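Local coordinates for translation initiation factor eIF2B subunit beta (Schizosaccharomyces pombe, PDB 5B04), which serves in the eIF2B complex, the guanine nucleotide exchange factor that swaps GDP for GTP on the gamma subunit of eIF2, at residues 208-213 / 275-280; 269-274 / 306-311. All coordinates share one frame; numbering follows the deposited sequence.

Contact 1: 208-213 / 275-280; sequences NEIILT and SRVNKV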
loop_
_atom_site.group_PDB
_atom_site.type_symbol
_atom_site.label_atom_id
_atom_site.label_comp_id
_atom_site.label_asym_id
_atom_site.label_seq_id
_atom_site.Cartn_x
_atom_site.Cartn_y
_atom_site.Cartn_z
ATOM N N ASN C 208 14.654 4.887 -10.160
ATOM C CA ASN C 208 14.039 5.738 -9.142
ATOM C C ASN C 208 13.049 5.023 -8.222
ATOM O O ASN C 208 12.345 5.667 -7.445
ATOM C CB ASN C 208 13.350 6.935 -9.803
ATOM C CG ASN C 208 14.328 7.845 -10.518
ATOM O OD1 ASN C 208 14.664 7.624 -11.682
ATOM N ND2 ASN C 208 14.795 8.875 -9.822
ATOM N N GLU C 209 12.999 3.697 -8.303
ATOM C CA GLU C 209 12.216 2.918 -7.351
ATOM C C GLU C 209 12.988 2.776 -6.045
ATOM O O GLU C 209 14.208 2.937 -6.017
ATOM C CB GLU C 209 11.872 1.536 -7.916
ATOM C CG GLU C 209 10.693 1.518 -8.876
ATOM C CD GLU C 209 10.189 0.112 -9.151
ATOM O OE1 GLU C 209 10.963 -0.848 -8.955
ATOM O OE2 GLU C 209 9.017 -0.034 -9.560
ATOM N N ILE C 210 12.274 2.483 -4.963
ATOM C CA ILE C 210 12.911 2.254 -3.673
ATOM C C ILE C 210 12.697 0.815 -3.221
ATOM O O ILE C 210 11.562 0.358 -3.084
ATOM C CB ILE C 210 12.382 3.217 -2.597
ATOM C CG1 ILE C 210 12.818 4.648 -2.909
ATOM C CG2 ILE C 210 12.880 2.805 -1.220
ATOM C CD1 ILE C 210 12.461 5.646 -1.829
ATOM N N ILE C 211 13.798 0.106 -2.990
ATOM C CA ILE C 211 13.739 -1.307 -2.638
ATOM C C ILE C 211 14.185 -1.561 -1.204
ATOM O O ILE C 211 15.269 -1.142 -0.798
ATOM C CB ILE C 211 14.611 -2.152 -3.584
ATOM C CG1 ILE C 211 14.258 -1.850 -5.040
ATOM C CG2 ILE C 211 14.449 -3.633 -3.279
ATOM C CD1 ILE C 211 12.801 -2.084 -5.375
ATOM N N LEU C 212 13.345 -2.249 -0.438
ATOM C CA LEU C 212 13.706 -2.639 0.918
ATOM C C LEU C 212 14.197 -4.078 0.952
ATOM O O LEU C 212 13.532 -4.987 0.455
ATOM C CB LEU C 212 12.523 -2.474 1.872
ATOM C CG LEU C 212 12.773 -2.992 3.291
ATOM C CD1 LEU C 212 13.885 -2.200 3.964
ATOM C CD2 LEU C 212 11.502 -2.950 4.124
ATOM N N THR C 213 15.372 -4.277 1.537
ATOM C CA THR C 213 15.908 -5.614 1.738
ATOM C C THR C 213 16.459 -5.725 3.152
ATOM O O THR C 213 16.664 -4.715 3.827
ATOM C CB THR C 213 17.009 -5.951 0.717
ATOM O OG1 THR C 213 17.311 -7.351 0.782
ATOM C CG2 THR C 213 18.268 -5.146 0.999
ATOM N N SER C 275 6.366 3.211 3.962
ATOM C CA SER C 275 5.402 3.991 3.191
ATOM C C SER C 275 5.974 4.506 1.871
ATOM O O SER C 275 5.226 4.826 0.948
ATOM C CB SER C 275 4.891 5.169 4.024
ATOM O OG SER C 275 5.951 6.037 4.388
ATOM N N ARG C 276 7.299 4.586 1.784
ATOM C CA ARG C 276 7.951 5.073 0.574
ATOM C C ARG C 276 8.708 3.954 -0.137
ATOM O O ARG C 276 9.579 4.215 -0.967
ATOM C CB ARG C 276 8.904 6.225 0.903
ATOM C CG ARG C 276 8.286 7.316 1.764
ATOM C CD ARG C 276 7.231 8.116 1.014
ATOM N NE ARG C 276 7.759 9.379 0.503
ATOM C CZ ARG C 276 8.077 9.601 -0.768
ATOM N NH1 ARG C 276 7.915 8.644 -1.672
ATOM N NH2 ARG C 276 8.550 10.783 -1.138
ATOM N N VAL C 277 8.373 2.712 0.193
ATOM C CA VAL C 277 9.014 1.557 -0.428
ATOM C C VAL C 277 8.109 0.922 -1.476
ATOM O O VAL C 277 6.940 0.639 -1.210
ATOM C CB VAL C 277 9.399 0.488 0.615
ATOM C CG1 VAL C 277 9.979 -0.739 -0.072
ATOM C CG2 VAL C 277 10.387 1.052 1.620
ATOM N N ASN C 278 8.657 0.700 -2.667
ATOM C CA ASN C 278 7.911 0.077 -3.753
ATOM C C ASN C 278 7.863 -1.440 -3.632
ATOM O O ASN C 278 6.804 -2.051 -3.776
ATOM C CB ASN C 278 8.518 0.462 -5.104
ATOM C CG ASN C 278 8.381 1.939 -5.406
ATOM O OD1 ASN C 278 9.370 2.669 -5.457
ATOM N ND2 ASN C 278 7.148 2.388 -5.614
ATOM N N LYS C 279 9.017 -2.046 -3.373
ATOM C CA LYS C 279 9.129 -3.500 -3.352
ATOM C C LYS C 279 10.030 -4.002 -2.230
ATOM O O LYS C 279 11.030 -3.370 -1.889
ATOM C CB LYS C 279 9.663 -4.010 -4.694
ATOM C CG LYS C 279 8.702 -3.850 -5.859
ATOM C CD LYS C 279 9.415 -4.021 -7.190
ATOM C CE LYS C 279 8.432 -3.985 -8.348
ATOM N NZ LYS C 279 7.514 -2.815 -8.264
ATOM N N VAL C 280 9.665 -5.146 -1.663
ATOM C CA VAL C 280 10.526 -5.848 -0.719
ATOM C C VAL C 280 11.192 -7.023 -1.421
ATOM O O VAL C 280 10.519 -7.870 -2.010
ATOM C CB VAL C 280 9.744 -6.354 0.511
ATOM C CG1 VAL C 280 10.454 -7.538 1.152
ATOM C CG2 VAL C 280 9.557 -5.235 1.516
#
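Ile210 and Asn278 exchange two hydrogen bonds where strands 210-214 and 279-282, parallel neighbours in the Rossmann-like sheet of this family, begin to pair. Ile210 N gives its hydrogen to Asn278 OD1 at 3.0 Å, in the amide plane and on a lone pair of that oxygen; OD1 thus stands in for a main-chain acceptor just ahead of the strand. In return Asn278 N reaches Ile210 O at 3.0 Å. With CG set beside the asparagine's own backbone N (chi1 -66°), the side chain stays on the side of that N-H and both groups can serve Ile210. The amide lies stacked against the Glu209 carboxylate, their planes 20° apart. Further on, Leu212 N binds Lys279 O at 3.0 Å, while Val280 CA makes a CA-H...O contact with Leu212 O. Lys279 NZ forms a salt bridge with Glu209 OE2 at 3.4 Å, weak as a hydrogen bond; the stronger partner of this carboxylate oxygen is Arg276 of the second copy of the subunit, so two positive charges probably share it at the subunit interface. On the side of the sheet covered by helix 299-308, Val277 packs its CG1 3.6 Å from Leu212 CB. Beside it Leu212 and Val280 lie side by side and point the same way, Leu212 CD2 4.0 Å from Val280 CG2.

Contact 2: 269-274 / 306-311; sequences TIFAIM and ARHHAT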
loop_
_atom_site.group_PDB
_atom_site.type_symbol
_atom_site.label_atom_id
_atom_site.label_comp_id
_atom_site.label_asym_id
_atom_site.label_seq_id
_atom_site.Cartn_x
_atom_site.Cartn_y
_atom_site.Cartn_z
ATOM N N THR C 269 13.507 0.631 12.386
ATOM C CA THR C 269 13.128 1.676 11.441
ATOM C C THR C 269 12.347 1.124 10.246
ATOM O O THR C 269 11.843 1.887 9.421
ATOM C CB THR C 269 14.376 2.426 10.928
ATOM O OG1 THR C 269 15.346 2.514 11.978
ATOM C CG2 THR C 269 14.014 3.831 10.460
ATOM N N ILE C 270 12.240 -0.200 10.167
ATOM C CA ILE C 270 11.611 -0.868 9.026
ATOM C C ILE C 270 10.197 -0.366 8.730
ATOM O O ILE C 270 9.883 -0.020 7.590
ATOM C CB ILE C 270 11.561 -2.394 9.240
ATOM C CG1 ILE C 270 12.968 -2.984 9.157
ATOM C CG2 ILE C 270 10.661 -3.054 8.206
ATOM C CD1 ILE C 270 13.029 -4.463 9.451
ATOM N N PHE C 271 9.352 -0.317 9.755
ATOM C CA PHE C 271 7.975 0.135 9.585
ATOM C C PHE C 271 7.919 1.603 9.169
ATOM O O PHE C 271 7.098 1.990 8.336
ATOM C CB PHE C 271 7.179 -0.071 10.877
ATOM C CG PHE C 271 5.699 0.176 10.734
ATOM C CD1 PHE C 271 5.180 1.461 10.818
ATOM C CD2 PHE C 271 4.826 -0.879 10.528
ATOM C CE1 PHE C 271 3.823 1.685 10.692
ATOM C CE2 PHE C 271 3.466 -0.659 10.401
ATOM C CZ PHE C 271 2.965 0.625 10.483
ATOM N N ALA C 272 8.800 2.409 9.751
ATOM C CA ALA C 272 8.777 3.857 9.562
ATOM C C ALA C 272 8.982 4.278 8.108
ATOM O O ALA C 272 8.451 5.300 7.673
ATOM C CB ALA C 272 9.828 4.511 10.445
ATOM N N ILE C 273 9.749 3.491 7.360
ATOM C CA ILE C 273 10.102 3.862 5.992
ATOM C C ILE C 273 9.333 3.062 4.943
ATOM O O ILE C 273 9.521 3.263 3.744
ATOM C CB ILE C 273 11.617 3.692 5.747
ATOM C CG1 ILE C 273 12.103 2.334 6.264
ATOM C CG2 ILE C 273 12.390 4.803 6.432
ATOM C CD1 ILE C 273 12.111 1.229 5.225
ATOM N N MET C 274 8.463 2.168 5.400
ATOM C CA MET C 274 7.729 1.275 4.507
ATOM C C MET C 274 6.810 2.029 3.548
ATOM O O MET C 274 6.513 1.549 2.453
ATOM C CB MET C 274 6.909 0.275 5.325
ATOM C CG MET C 274 6.548 -0.992 4.573
ATOM S SD MET C 274 7.975 -2.067 4.342
ATOM C CE MET C 274 7.968 -2.233 2.566
ATOM N N ALA C 306 5.257 -4.971 5.413
ATOM C CA ALA C 306 5.001 -4.875 3.981
ATOM C C ALA C 306 3.529 -5.123 3.668
ATOM O O ALA C 306 2.934 -4.421 2.852
ATOM C CB ALA C 306 5.874 -5.856 3.219
ATOM N N ARG C 307 2.951 -6.127 4.321
ATOM C CA ARG C 307 1.540 -6.452 4.139
ATOM C C ARG C 307 0.660 -5.294 4.592
ATOM O O ARG C 307 -0.370 -5.005 3.982
ATOM C CB ARG C 307 1.181 -7.723 4.914
ATOM C CG ARG C 307 -0.275 -8.148 4.794
ATOM C CD ARG C 307 -0.635 -8.502 3.360
ATOM N NE ARG C 307 0.360 -9.382 2.752
ATOM C CZ ARG C 307 0.216 -9.969 1.569
ATOM N NH1 ARG C 307 -0.889 -9.779 0.860
ATOM N NH2 ARG C 307 1.176 -10.750 1.093
ATOM N N HIS C 308 1.085 -4.631 5.661
ATOM C CA HIS C 308 0.332 -3.529 6.245
ATOM C C HIS C 308 0.307 -2.316 5.322
ATOM O O HIS C 308 -0.689 -1.595 5.257
ATOM C CB HIS C 308 0.932 -3.148 7.600
ATOM C CG HIS C 308 0.057 -2.255 8.421
ATOM N ND1 HIS C 308 0.298 -0.905 8.565
ATOM C CD2 HIS C 308 -1.052 -2.518 9.150
ATOM C CE1 HIS C 308 -0.627 -0.376 9.346
ATOM N NE2 HIS C 308 -1.458 -1.334 9.715
ATOM N N HIS C 309 1.407 -2.098 4.610
ATOM C CA HIS C 309 1.520 -0.962 3.702
ATOM C C HIS C 309 1.201 -1.363 2.266
ATOM O O HIS C 309 1.418 -0.586 1.335
ATOM C CB HIS C 309 2.924 -0.357 3.775
ATOM C CG HIS C 309 3.251 0.262 5.098
ATOM N ND1 HIS C 309 3.708 1.556 5.221
ATOM C CD2 HIS C 309 3.188 -0.236 6.356
ATOM C CE1 HIS C 309 3.914 1.828 6.497
ATOM N NE2 HIS C 309 3.606 0.758 7.207
ATOM N N ALA C 310 0.686 -2.580 2.102
ATOM C CA ALA C 310 0.345 -3.133 0.792
ATOM C C ALA C 310 1.536 -3.122 -0.165
ATOM O O ALA C 310 1.385 -2.847 -1.355
ATOM C CB ALA C 310 -0.830 -2.378 0.183
ATOM N N THR C 311 2.719 -3.426 0.362
ATOM C CA THR C 311 3.929 -3.481 -0.448
ATOM C C THR C 311 4.272 -4.925 -0.814
ATOM O O THR C 311 4.325 -5.792 0.059
ATOM C CB THR C 311 5.124 -2.841 0.285
ATOM O OG1 THR C 311 4.815 -1.480 0.610
ATOM C CG2 THR C 311 6.373 -2.877 -0.587
#
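Phe271, His308 and His309 form an aromatic cluster between the short helix 270-273 and the C-terminal end of helix 299-308, which lie together over the parallel part of the mixed sheet of the Rossmann-like domain. His309 turns its edge to the face of Phe271 in a T-shaped pair, with planes at 81° and centroids 4.6 Å apart. Its NE2 sits 3.3 Å from Phe271 CZ, offset toward the rim of the phenyl ring. The His308 ring meets Phe271 obliquely through ND1, and Pro436 of a neighbouring delta subunit packs on this histidine. Met274 takes a face of His309: its CB lies over the centre of the imidazole, 3.5 Å from the centroid, in a CH-pi contact. An alanine at His309 would probably leave Phe271 without its T-shaped partner and open a gap where the imidazole covered Met274 CB. Helix 299-308 closes in a Schellman motif, with Thr311 N bonded to Ala306 O and Ala310, at positive phi, as the C-prime residue; the turn brings Thr311 round to Met274. In the methionine a turn at chi2 (72°) carries SD off the extended path, and the methyl CE ends 3.6 Å from Thr311 CG2.

The centres of contacts 1 and 2 lie about 9 Å apart on the same side of the chain's centre, and their segments alternate in sequence: 208-213, 269-274, 275-280, 306-311. Residues 269-274 run directly into 275-280, so helix 270-273 of contact 2 leads into strand 279-282 of contact 1; helix 299-308 follows, and its end turns back toward strand 313-316, the next in the sheet. Contact 1 thus lies within the parallel part of the sheet and contact 2 in the helical layer above it. They meet directly where Met274 CE packs 3.6 Å from Val280 CG2. Both reach other eIF2B subunits, placing this part of the domain at the assembly's interfaces.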